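Local coordinates for indole-3-acetic acid-amido synthetase GH3.15 (Arabidopsis thaliana, PDB 6E1Q), which conjugates the auxin precursor indole-3-butyric acid, and the herbicide 4-(2,4-dichlorophenoxy)butanoate, to glutamine at the cost of ATP, releasing AMP and diphosphate, at residues Met1-Phe5 with Ser120-Leu124; Lys55-Lys59 with Gly355-Phe359; Gly205-Arg209 with Leu270-Ile274; Leu528-Lys534 with Asn573-Leu579. All blocks are in the same frame, centred on the assembly; numbering follows the deposited sequence.

Overall arrangement
Long-range contacts in a large enzyme show how distant parts of a chain are brought together, and the four chosen here differ in kind. Interaction 1 brings the N terminus onto helix 112-132, closing a loop of 114 residues. Before that loop ends, interaction 2 opens at helix 55-61; it closes only at strand 356-361, so the two cross along the chain, with nearest atoms about 7 Å apart. Nested within the loop of interaction 2, interaction 3 joins helices 194-207 and 268-278 on the opposite side of the chain's centre from interaction 2. Interaction 4 follows in series, pairing two strands of the C-terminal sheet, its centre about 52 Å from that of interaction 1.

Interaction 1. Residues Met1-Phe5 with Ser120-Leu124; sequences MLPKF and SFSSL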
loop_
_atom_site.group_PDB
_atom_site.type_symbol
_atom_site.label_atom_id
_atom_site.label_comp_id
_atom_site.label_asym_id
_atom_site.label_seq_id
_atom_site.Cartn_x
_atom_site.Cartn_y
_atom_site.Cartn_z
ATOM N N MET A 1 -2.318 24.645 -9.350
ATOM C CA MET A 1 -3.650 24.114 -9.637
ATOM C C MET A 1 -3.702 23.549 -11.065
ATOM O O MET A 1 -2.848 23.859 -11.892
ATOM C CB MET A 1 -4.713 25.206 -9.448
ATOM C CG MET A 1 -6.127 24.674 -9.278
ATOM S SD MET A 1 -7.286 25.859 -8.552
ATOM C CE MET A 1 -6.490 27.429 -8.915
ATOM N N LEU A 2 -4.699 22.705 -11.342
ATOM C CA LEU A 2 -5.020 22.014 -12.588
ATOM C C LEU A 2 -6.020 22.824 -13.404
ATOM O O LEU A 2 -6.938 23.423 -12.837
ATOM C CB LEU A 2 -5.615 20.641 -12.305
ATOM C CG LEU A 2 -4.661 19.465 -12.185
ATOM C CD1 LEU A 2 -5.379 18.298 -11.536
ATOM C CD2 LEU A 2 -4.128 19.086 -13.560
ATOM N N PRO A 3 -5.878 22.850 -14.728
ATOM C CA PRO A 3 -6.807 23.621 -15.559
ATOM C C PRO A 3 -8.138 22.911 -15.763
ATOM O O PRO A 3 -8.284 21.706 -15.548
ATOM C CB PRO A 3 -6.058 23.771 -16.890
ATOM C CG PRO A 3 -5.133 22.615 -16.940
ATOM C CD PRO A 3 -4.781 22.257 -15.514
ATOM N N LYS A 4 -9.123 23.696 -16.187
ATOM C CA LYS A 4 -10.419 23.142 -16.552
ATOM C C LYS A 4 -10.264 22.210 -17.746
ATOM O O LYS A 4 -9.578 22.535 -18.719
ATOM C CB LYS A 4 -11.391 24.269 -16.884
ATOM C CG LYS A 4 -11.201 25.506 -16.021
ATOM C CD LYS A 4 -11.086 26.768 -16.869
ATOM C CE LYS A 4 -11.320 28.018 -16.035
ATOM N NZ LYS A 4 -10.852 29.239 -16.750
ATOM N N PHE A 5 -10.894 21.042 -17.666
ATOM C CA PHE A 5 -10.813 20.086 -18.757
ATOM C C PHE A 5 -12.058 19.209 -18.768
ATOM O O PHE A 5 -12.739 19.036 -17.752
ATOM C CB PHE A 5 -9.546 19.225 -18.660
ATOM C CG PHE A 5 -9.569 18.248 -17.530
ATOM C CD1 PHE A 5 -9.199 18.642 -16.251
ATOM C CD2 PHE A 5 -9.965 16.935 -17.736
ATOM C CE1 PHE A 5 -9.222 17.743 -15.190
ATOM C CE2 PHE A 5 -9.999 16.026 -16.680
ATOM C CZ PHE A 5 -9.620 16.434 -15.404
ATOM N N SER A 120 -9.956 15.290 -9.232
ATOM C CA SER A 120 -9.798 15.891 -10.552
ATOM C C SER A 120 -8.657 15.240 -11.325
ATOM O O SER A 120 -8.838 14.794 -12.464
ATOM C CB SER A 120 -9.555 17.393 -10.390
ATOM O OG SER A 120 -9.858 18.113 -11.569
ATOM N N PHE A 121 -7.470 15.158 -10.714
ATOM C CA PHE A 121 -6.347 14.576 -11.437
ATOM C C PHE A 121 -6.593 13.114 -11.752
ATOM O O PHE A 121 -6.083 12.610 -12.760
ATOM C CB PHE A 121 -5.028 14.711 -10.669
ATOM C CG PHE A 121 -3.864 14.133 -11.426
ATOM C CD1 PHE A 121 -3.257 14.851 -12.449
ATOM C CD2 PHE A 121 -3.439 12.845 -11.181
ATOM C CE1 PHE A 121 -2.228 14.301 -13.184
ATOM C CE2 PHE A 121 -2.403 12.292 -11.909
ATOM C CZ PHE A 121 -1.799 13.015 -12.909
ATOM N N SER A 122 -7.351 12.417 -10.898
ATOM C CA SER A 122 -7.647 11.012 -11.156
ATOM C C SER A 122 -8.478 10.844 -12.423
ATOM O O SER A 122 -8.327 9.852 -13.145
ATOM C CB SER A 122 -8.376 10.389 -9.961
ATOM O OG SER A 122 -8.164 8.985 -9.907
ATOM N N SER A 123 -9.371 11.786 -12.700
ATOM C CA SER A 123 -10.165 11.685 -13.914
ATOM C C SER A 123 -9.352 12.136 -15.114
ATOM O O SER A 123 -9.597 11.684 -16.236
ATOM C CB SER A 123 -11.453 12.503 -13.785
ATOM O OG SER A 123 -11.204 13.895 -13.921
ATOM N N LEU A 124 -8.374 13.011 -14.885
ATOM C CA LEU A 124 -7.435 13.362 -15.938
ATOM C C LEU A 124 -6.620 12.153 -16.378
ATOM O O LEU A 124 -6.294 12.015 -17.561
ATOM C CB LEU A 124 -6.513 14.474 -15.454
ATOM C CG LEU A 124 -5.589 15.080 -16.497
ATOM C CD1 LEU A 124 -6.408 15.472 -17.709
ATOM C CD2 LEU A 124 -4.903 16.305 -15.910
#
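The first five residues run as an irregular, largely extended strip beside one turn of a helix, and the two backbones stay well apart: the CA atoms of L2 and F121 are 7.6 Å from each other, those of F5 and L124 8.0 Å. Helix 112-132 belongs to the large N-terminal domain of the ANL adenylating fold, and the contact illustrates the side-chain packing of an irregular terminus, without a hydrogen bond between these two segments. In the strip, L2 and F5 direct their CA-to-CB bonds at the helix while K4 turns away. L2 spreads its methyl groups over two helical residues, CD1 lying 3.7 Å from F121 CB and CD2 3.7 Å from L124 CD2. F5 packs against L124 through a CH-pi contact, with L124 CD1 3.9 Å from the ring centroid and only 16° off the normal. Helix 10-22 adds to the packing: L20 touches L2, C13 touches F5, and L16 touches both P3 and L124. F121 links this packing to the active site, since its side chain lies about 3 Å from that of the substrate-binding F332. The F5 ring presents its edge to polar atoms of the helix. There F5 CZ approaches S123 OG to 3.3 Å and S120 O to 3.5 Å, two atoms already joined by the hydrogen bond S123 OG to S120 O of 2.9 Å.

Interaction 2. Residues Lys55-Lys59 with Gly355-Phe359; sequences KQNFK and GYFEF
Residues K55-K59 open helix 55-61 (K59 N to K55 O 2.9 Å) and face strand 356-359 across 13.1 Å between axes, at a signed crossing angle of -50°. The closest CA pairs are K55 with Y356 (10.9 Å) and K59 with E358 (10.2 Å), so long side chains span the gap. Y356 (chi1 t) and E358 (m) point at the helix; F58 (t) points back. The F58 and Y356 rings, centroids 5.8 Å apart and planes at 88°, approach to 4.0 Å between their CE2 atoms. This is helix-on-sheet packing: strand 356-361 lies between strands 390-396 and 379-381 of the large mixed sheet, in the GH3 central region. K59 leaves with chi1 m and chi2 near -117°, then runs t, t; its NZ makes salt bridges to E358 OE2 (2.8 Å) and to D381, while E358 OE2 also receives R403. K55 (t, t, m, t) pairs its NZ with D29 and gives Y356 OH a weak hydrogen bond of 3.3 Å; that hydroxyl has a second weak partner in D381. E358 OE1, 3.7 Å from F58 CE2 at the ring edge, is also hydrogen-bonded outside the two segments. Q28 binds G355 O and F357 N.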
loop_
_atom_site.group_PDB
_atom_site.type_symbol
_atom_site.label_atom_id
_atom_site.label_comp_id
_atom_site.label_asym_id
_atom_site.label_seq_id
_atom_site.Cartn_x
_atom_site.Cartn_y
_atom_site.Cartn_z
ATOM N N LYS A 55 11.364 31.961 -3.846
ATOM C CA LYS A 55 11.865 30.606 -3.628
ATOM C C LYS A 55 13.091 30.599 -2.723
ATOM O O LYS A 55 13.242 29.703 -1.880
ATOM C CB LYS A 55 12.189 29.932 -4.960
ATOM C CG LYS A 55 12.707 28.512 -4.774
ATOM C CD LYS A 55 13.121 27.852 -6.075
ATOM C CE LYS A 55 11.938 27.650 -7.003
ATOM N NZ LYS A 55 12.248 26.595 -8.006
ATOM N N GLN A 56 13.974 31.586 -2.873
ATOM C CA GLN A 56 15.239 31.546 -2.147
ATOM C C GLN A 56 15.038 31.761 -0.651
ATOM O O GLN A 56 15.695 31.109 0.168
ATOM C CB GLN A 56 16.215 32.572 -2.725
ATOM C CG GLN A 56 17.656 32.072 -2.779
ATOM C CD GLN A 56 17.760 30.581 -3.109
ATOM O OE1 GLN A 56 17.147 30.091 -4.063
ATOM N NE2 GLN A 56 18.529 29.853 -2.305
ATOM N N ASN A 57 14.143 32.671 -0.269
ATOM C CA ASN A 57 13.807 32.798 1.144
ATOM C C ASN A 57 13.138 31.532 1.667
ATOM O O ASN A 57 13.339 31.149 2.826
ATOM C CB ASN A 57 12.912 34.013 1.364
ATOM C CG ASN A 57 13.706 35.299 1.477
ATOM O OD1 ASN A 57 14.673 35.376 2.232
ATOM N ND2 ASN A 57 13.303 36.317 0.720
ATOM N N PHE A 58 12.341 30.872 0.826
ATOM C CA PHE A 58 11.752 29.591 1.195
ATOM C C PHE A 58 12.839 28.583 1.541
ATOM O O PHE A 58 12.833 27.995 2.628
ATOM C CB PHE A 58 10.863 29.110 0.042
ATOM C CG PHE A 58 10.306 27.717 0.212
ATOM C CD1 PHE A 58 9.107 27.509 0.872
ATOM C CD2 PHE A 58 10.944 26.629 -0.363
ATOM C CE1 PHE A 58 8.583 26.241 1.001
ATOM C CE2 PHE A 58 10.421 25.356 -0.236
ATOM C CZ PHE A 58 9.229 25.165 0.425
ATOM N N LYS A 59 13.822 28.416 0.646
ATOM C CA LYS A 59 14.855 27.404 0.842
ATOM C C LYS A 59 15.732 27.721 2.041
ATOM O O LYS A 59 16.168 26.804 2.744
ATOM C CB LYS A 59 15.708 27.265 -0.424
ATOM C CG LYS A 59 14.938 26.796 -1.669
ATOM C CD LYS A 59 15.447 25.438 -2.170
ATOM C CE LYS A 59 14.774 25.007 -3.474
ATOM N NZ LYS A 59 14.879 23.523 -3.722
ATOM N N GLY A 355 1.775 19.542 -6.008
ATOM C CA GLY A 355 2.522 20.027 -4.865
ATOM C C GLY A 355 3.889 20.469 -5.321
ATOM O O GLY A 355 4.261 20.294 -6.476
ATOM N N TYR A 356 4.624 21.088 -4.403
ATOM C CA TYR A 356 6.016 21.458 -4.648
ATOM C C TYR A 356 6.903 20.379 -4.047
ATOM O O TYR A 356 6.826 20.109 -2.843
ATOM C CB TYR A 356 6.363 22.826 -4.055
ATOM C CG TYR A 356 7.764 23.297 -4.421
ATOM C CD1 TYR A 356 8.041 23.790 -5.691
ATOM C CD2 TYR A 356 8.810 23.227 -3.503
ATOM C CE1 TYR A 356 9.312 24.213 -6.033
ATOM C CE2 TYR A 356 10.094 23.645 -3.839
ATOM C CZ TYR A 356 10.336 24.143 -5.109
ATOM O OH TYR A 356 11.598 24.569 -5.469
ATOM N N PHE A 357 7.747 19.779 -4.881
ATOM C CA PHE A 357 8.442 18.540 -4.549
ATOM C C PHE A 357 9.941 18.778 -4.522
ATOM O O PHE A 357 10.534 19.141 -5.543
ATOM C CB PHE A 357 8.109 17.442 -5.560
ATOM C CG PHE A 357 6.646 17.117 -5.652
ATOM C CD1 PHE A 357 6.004 16.466 -4.612
ATOM C CD2 PHE A 357 5.920 17.440 -6.779
ATOM C CE1 PHE A 357 4.659 16.165 -4.695
ATOM C CE2 PHE A 357 4.594 17.129 -6.873
ATOM C CZ PHE A 357 3.955 16.497 -5.821
ATOM N N GLU A 358 10.552 18.566 -3.366
ATOM C CA GLU A 358 12.001 18.531 -3.243
ATOM C C GLU A 358 12.445 17.118 -2.896
ATOM O O GLU A 358 11.635 16.239 -2.586
ATOM C CB GLU A 358 12.490 19.527 -2.190
ATOM C CG GLU A 358 12.199 20.979 -2.551
ATOM C CD GLU A 358 12.479 21.914 -1.395
ATOM O OE1 GLU A 358 11.704 21.892 -0.413
ATOM O OE2 GLU A 358 13.476 22.666 -1.465
ATOM N N PHE A 359 13.752 16.894 -2.954
ATOM C CA PHE A 359 14.261 15.539 -2.779
ATOM C C PHE A 359 15.536 15.584 -1.962
ATOM O O PHE A 359 16.495 16.273 -2.320
ATOM C CB PHE A 359 14.474 14.851 -4.126
ATOM C CG PHE A 359 13.183 14.606 -4.845
ATOM C CD1 PHE A 359 12.631 15.591 -5.651
ATOM C CD2 PHE A 359 12.462 13.439 -4.626
ATOM C CE1 PHE A 359 11.405 15.395 -6.264
ATOM C CE2 PHE A 359 11.248 13.233 -5.243
ATOM C CZ PHE A 359 10.722 14.219 -6.067
#

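Interaction 3. Residues Gly205-Arg209 with Leu270-Ile274; sequences GLLER and LASLI
Within the GH3 N-terminal domain, the end of one helix meets the flank of another. Residues G205-L207 complete helix 194-207, and E208 (phi/psi -97/18) is the first to leave helical angles; R209 N still reaches L206 O at 3.2 Å. L270-I274 is regular helix, with I274 N bonded to L270 O at 3.1 Å. CA atoms pair L206 with I274 at 8.0 Å and L207 with L270 at 7.9 Å. Apolar side chains fill the space between the helices: L206 CB lies 3.9 Å from I274 CD1 (chi m, t), and L207 CD2 4.3 Å from L270 CD2 (t, p), which also touches backbone at L207 O (4.0 Å). An arginine adds its aliphatic part. R209 (p, t, m) points at the partner helix, its CD 3.7 Å from L270 CD1 and 4.0 Å from I274 CG1, which also covers one guanidinium face; R209 NH1 is 4.1 Å from L273 CB. Polar bonding lies elsewhere: R209 NE donates to L290 O and NH2 to R289 O, at the end of helix 286-290. Helix 220-243 joins the packing through I241, which touches L207 and I274, and strand 212-217 of the large sheet soon follows R209.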
loop_
_atom_site.group_PDB
_atom_site.type_symbol
_atom_site.label_atom_id
_atom_site.label_comp_id
_atom_site.label_asym_id
_atom_site.label_seq_id
_atom_site.Cartn_x
_atom_site.Cartn_y
_atom_site.Cartn_z
ATOM N N GLY A 205 -19.991 -8.553 -5.558
ATOM C CA GLY A 205 -19.043 -8.686 -6.650
ATOM C C GLY A 205 -19.330 -9.898 -7.515
ATOM O O GLY A 205 -19.175 -9.852 -8.739
ATOM N N LEU A 206 -19.731 -11.008 -6.890
ATOM C CA LEU A 206 -20.052 -12.208 -7.666
ATOM C C LEU A 206 -21.338 -12.019 -8.461
ATOM O O LEU A 206 -21.429 -12.454 -9.611
ATOM C CB LEU A 206 -20.182 -13.431 -6.752
ATOM C CG LEU A 206 -18.909 -13.913 -6.052
ATOM C CD1 LEU A 206 -19.300 -14.907 -4.969
ATOM C CD2 LEU A 206 -17.971 -14.560 -7.072
ATOM N N LEU A 207 -22.353 -11.403 -7.854
ATOM C CA LEU A 207 -23.591 -11.144 -8.588
ATOM C C LEU A 207 -23.338 -10.277 -9.813
ATOM O O LEU A 207 -23.981 -10.468 -10.851
ATOM C CB LEU A 207 -24.618 -10.478 -7.675
ATOM C CG LEU A 207 -25.397 -11.370 -6.685
ATOM C CD1 LEU A 207 -25.964 -10.517 -5.568
ATOM C CD2 LEU A 207 -26.540 -12.111 -7.387
ATOM N N GLU A 208 -22.385 -9.346 -9.726
ATOM C CA GLU A 208 -22.098 -8.418 -10.810
ATOM C C GLU A 208 -20.935 -8.868 -11.687
ATOM O O GLU A 208 -20.396 -8.053 -12.442
ATOM C CB GLU A 208 -21.806 -7.027 -10.240
ATOM C CG GLU A 208 -23.024 -6.362 -9.660
ATOM C CD GLU A 208 -24.092 -6.125 -10.722
ATOM O OE1 GLU A 208 -23.889 -5.209 -11.550
ATOM O OE2 GLU A 208 -25.113 -6.853 -10.729
ATOM N N ARG A 209 -20.556 -10.149 -11.632
ATOM C CA ARG A 209 -19.299 -10.566 -12.261
ATOM C C ARG A 209 -19.271 -10.268 -13.762
ATOM O O ARG A 209 -18.194 -10.061 -14.345
ATOM C CB ARG A 209 -19.050 -12.058 -11.997
ATOM C CG ARG A 209 -20.063 -12.991 -12.658
ATOM C CD ARG A 209 -19.889 -14.414 -12.180
ATOM N NE ARG A 209 -18.678 -15.075 -12.690
ATOM C CZ ARG A 209 -18.676 -15.997 -13.653
ATOM N NH1 ARG A 209 -19.813 -16.373 -14.224
ATOM N NH2 ARG A 209 -17.541 -16.557 -14.037
ATOM N N LEU A 270 -26.600 -18.636 -12.521
ATOM C CA LEU A 270 -25.397 -17.925 -12.118
ATOM C C LEU A 270 -24.715 -18.632 -10.946
ATOM O O LEU A 270 -23.480 -18.726 -10.894
ATOM C CB LEU A 270 -25.736 -16.479 -11.757
ATOM C CG LEU A 270 -24.521 -15.705 -11.205
ATOM C CD1 LEU A 270 -23.412 -15.624 -12.253
ATOM C CD2 LEU A 270 -24.892 -14.321 -10.677
ATOM N N ALA A 271 -25.504 -19.131 -9.997
ATOM C CA ALA A 271 -24.939 -19.892 -8.893
ATOM C C ALA A 271 -24.139 -21.082 -9.413
ATOM O O ALA A 271 -23.006 -21.316 -8.982
ATOM C CB ALA A 271 -26.058 -20.345 -7.945
ATOM N N SER A 272 -24.703 -21.818 -10.374
ATOM C CA SER A 272 -24.048 -23.025 -10.877
ATOM C C SER A 272 -22.750 -22.686 -11.599
ATOM O O SER A 272 -21.763 -23.417 -11.477
ATOM C CB SER A 272 -24.998 -23.789 -11.814
ATOM O OG SER A 272 -25.980 -24.481 -11.076
ATOM N N LEU A 273 -22.738 -21.582 -12.356
ATOM C CA LEU A 273 -21.523 -21.144 -13.038
ATOM C C LEU A 273 -20.402 -20.873 -12.047
ATOM O O LEU A 273 -19.251 -21.262 -12.268
ATOM C CB LEU A 273 -21.807 -19.889 -13.869
ATOM C CG LEU A 273 -22.735 -20.099 -15.074
ATOM C CD1 LEU A 273 -23.038 -18.784 -15.808
ATOM C CD2 LEU A 273 -22.112 -21.120 -16.012
ATOM N N ILE A 274 -20.722 -20.196 -10.950
ATOM C CA ILE A 274 -19.710 -19.852 -9.965
ATOM C C ILE A 274 -19.270 -21.092 -9.210
ATOM O O ILE A 274 -18.079 -21.270 -8.923
ATOM C CB ILE A 274 -20.251 -18.766 -9.020
ATOM C CG1 ILE A 274 -20.582 -17.508 -9.821
ATOM C CG2 ILE A 274 -19.227 -18.428 -7.953
ATOM C CD1 ILE A 274 -21.159 -16.414 -8.982
#

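Interaction 4. Residues Leu528-Lys534 with Asn573-Leu579; sequences LEIKVVK and NVISEFL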
loop_
_atom_site.group_PDB
_atom_site.type_symbol
_atom_site.label_atom_id
_atom_site.label_comp_id
_atom_site.label_asym_id
_atom_site.label_seq_id
_atom_site.Cartn_x
_atom_site.Cartn_y
_atom_site.Cartn_z
ATOM N N LEU A 528 22.280 -17.093 11.399
ATOM C CA LEU A 528 20.885 -16.796 11.112
ATOM C C LEU A 528 20.059 -18.072 11.128
ATOM O O LEU A 528 20.519 -19.148 10.732
ATOM C CB LEU A 528 20.737 -16.101 9.762
ATOM C CG LEU A 528 19.319 -15.675 9.359
ATOM C CD1 LEU A 528 19.331 -14.302 8.722
ATOM C CD2 LEU A 528 18.700 -16.695 8.403
ATOM N N GLU A 529 18.821 -17.932 11.588
ATOM C CA GLU A 529 17.910 -19.048 11.773
ATOM C C GLU A 529 16.630 -18.787 11.005
ATOM O O GLU A 529 16.060 -17.698 11.097
ATOM C CB GLU A 529 17.596 -19.238 13.258
ATOM C CG GLU A 529 16.579 -20.314 13.556
ATOM C CD GLU A 529 16.494 -20.618 15.053
ATOM O OE1 GLU A 529 17.054 -19.841 15.860
ATOM O OE2 GLU A 529 15.873 -21.637 15.416
ATOM N N ILE A 530 16.170 -19.786 10.259
ATOM C CA ILE A 530 14.860 -19.750 9.632
ATOM C C ILE A 530 13.991 -20.782 10.327
ATOM O O ILE A 530 14.378 -21.956 10.446
ATOM C CB ILE A 530 14.921 -20.010 8.116
ATOM C CG1 ILE A 530 15.636 -18.860 7.404
ATOM C CG2 ILE A 530 13.503 -20.204 7.558
ATOM C CD1 ILE A 530 15.849 -19.094 5.910
ATOM N N LYS A 531 12.829 -20.337 10.805
ATOM C CA LYS A 531 11.834 -21.212 11.405
ATOM C C LYS A 531 10.641 -21.284 10.462
ATOM O O LYS A 531 10.080 -20.250 10.080
ATOM C CB LYS A 531 11.422 -20.716 12.792
ATOM C CG LYS A 531 12.583 -20.665 13.809
ATOM C CD LYS A 531 12.218 -19.898 15.088
ATOM C CE LYS A 531 12.620 -20.658 16.333
ATOM N NZ LYS A 531 13.264 -19.817 17.375
ATOM N N VAL A 532 10.296 -22.493 10.043
ATOM C CA VAL A 532 9.126 -22.697 9.199
ATOM C C VAL A 532 7.892 -22.798 10.085
ATOM O O VAL A 532 7.858 -23.589 11.034
ATOM C CB VAL A 532 9.303 -23.951 8.333
ATOM C CG1 VAL A 532 8.040 -24.247 7.553
ATOM C CG2 VAL A 532 10.479 -23.745 7.388
ATOM N N VAL A 533 6.884 -21.987 9.797
ATOM C CA VAL A 533 5.664 -21.979 10.599
ATOM C C VAL A 533 4.549 -22.650 9.816
ATOM O O VAL A 533 4.531 -22.634 8.581
ATOM C CB VAL A 533 5.270 -20.555 11.034
ATOM C CG1 VAL A 533 6.276 -20.039 12.043
ATOM C CG2 VAL A 533 5.214 -19.624 9.818
ATOM N N LYS A 534 3.626 -23.267 10.552
ATOM C CA LYS A 534 2.484 -23.939 9.945
ATOM C C LYS A 534 1.660 -22.959 9.108
ATOM O O LYS A 534 1.612 -21.759 9.404
ATOM C CB LYS A 534 1.608 -24.567 11.035
ATOM C CG LYS A 534 0.940 -25.884 10.641
ATOM C CD LYS A 534 -0.143 -26.328 11.633
ATOM C CE LYS A 534 -0.076 -27.845 11.876
ATOM N NZ LYS A 534 -1.157 -28.334 12.771
ATOM N N ASN A 573 3.685 -21.451 16.446
ATOM C CA ASN A 573 3.403 -22.020 15.131
ATOM C C ASN A 573 4.619 -22.693 14.493
ATOM O O ASN A 573 4.490 -23.255 13.400
ATOM C CB ASN A 573 2.862 -20.952 14.171
ATOM C CG ASN A 573 1.410 -20.594 14.449
ATOM O OD1 ASN A 573 0.485 -21.172 13.849
ATOM N ND2 ASN A 573 1.201 -19.585 15.304
ATOM N N VAL A 574 5.785 -22.645 15.139
ATOM C CA VAL A 574 7.025 -23.125 14.532
ATOM C C VAL A 574 7.001 -24.644 14.405
ATOM O O VAL A 574 6.737 -25.360 15.378
ATOM C CB VAL A 574 8.236 -22.665 15.358
ATOM C CG1 VAL A 574 9.481 -23.449 14.961
ATOM C CG2 VAL A 574 8.470 -21.179 15.165
ATOM N N ILE A 575 7.285 -25.141 13.198
ATOM C CA ILE A 575 7.473 -26.571 12.947
ATOM C C ILE A 575 8.945 -26.937 13.066
ATOM O O ILE A 575 9.376 -27.633 13.995
ATOM C CB ILE A 575 7.009 -26.985 11.539
ATOM C CG1 ILE A 575 5.593 -26.547 11.232
ATOM C CG2 ILE A 575 7.200 -28.499 11.346
ATOM C CD1 ILE A 575 5.267 -26.798 9.768
ATOM N N SER A 576 9.706 -26.510 12.070
ATOM C CA SER A 576 11.107 -26.835 11.942
ATOM C C SER A 576 11.918 -25.558 12.054
ATOM O O SER A 576 11.419 -24.453 11.803
ATOM C CB SER A 576 11.375 -27.542 10.615
ATOM O OG SER A 576 10.540 -27.039 9.585
ATOM N N GLU A 577 13.151 -25.723 12.500
ATOM C CA GLU A 577 14.118 -24.654 12.596
ATOM C C GLU A 577 15.346 -25.071 11.813
ATOM O O GLU A 577 15.684 -26.257 11.753
ATOM C CB GLU A 577 14.523 -24.369 14.042
ATOM C CG GLU A 577 13.440 -23.778 14.887
ATOM C CD GLU A 577 13.373 -24.387 16.260
ATOM O OE1 GLU A 577 13.140 -25.610 16.357
ATOM O OE2 GLU A 577 13.547 -23.632 17.241
ATOM N N PHE A 578 16.009 -24.090 11.218
ATOM C CA PHE A 578 17.219 -24.334 10.449
ATOM C C PHE A 578 18.184 -23.195 10.716
ATOM O O PHE A 578 17.764 -22.047 10.898
ATOM C CB PHE A 578 16.913 -24.447 8.950
ATOM C CG PHE A 578 15.861 -25.473 8.626
ATOM C CD1 PHE A 578 16.212 -26.793 8.385
ATOM C CD2 PHE A 578 14.523 -25.123 8.586
ATOM C CE1 PHE A 578 15.244 -27.739 8.088
ATOM C CE2 PHE A 578 13.554 -26.056 8.293
ATOM C CZ PHE A 578 13.914 -27.373 8.045
ATOM N N LEU A 579 19.466 -23.515 10.757
ATOM C CA LEU A 579 20.511 -22.528 10.955
ATOM C C LEU A 579 21.418 -22.504 9.737
ATOM O O LEU A 579 21.635 -23.533 9.084
ATOM C CB LEU A 579 21.342 -22.837 12.200
ATOM C CG LEU A 579 20.597 -22.850 13.529
ATOM C CD1 LEU A 579 21.425 -23.570 14.604
ATOM C CD2 LEU A 579 20.299 -21.437 13.942
#
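A beta bulge interrupts this antiparallel pair: V532 faces two residues, receiving I575 N on its O at 2.7 Å and sending its own N to S576 O at 2.9 Å. The extra residue, I575, has phi/psi of -93/-72, and the register slips by one across it, from K531 opposite E577 to V533 opposite V574. On one side of the bulge I530 and F578 form a regular hydrogen-bonded pair, both N-to-O distances 2.8 Å; on the other, K534 N reaches N573 O at 3.0 Å. The N-to-C directions of the two short strands make 147°. A bulge accommodates an extra residue in one strand while the pairing continues on both sides. Here that strand is 574-579, an outermost one in the four-stranded sheet of the C-terminal domain, and 529-533 separates it from 477-485. On the face of E529, K531 and E577, K531 NZ makes long salt bridges to E577 OE2 (3.8 Å) and E529 OE2 (3.7 Å) and another to E571, while E529 OE1 bonds to H477. On the face of I530, V532, S576 and F578, I530 and F578 pack on M500 of helix 497-510, and V532 CG2 meets the F578 ring edge, 4.0 Å from its CE2.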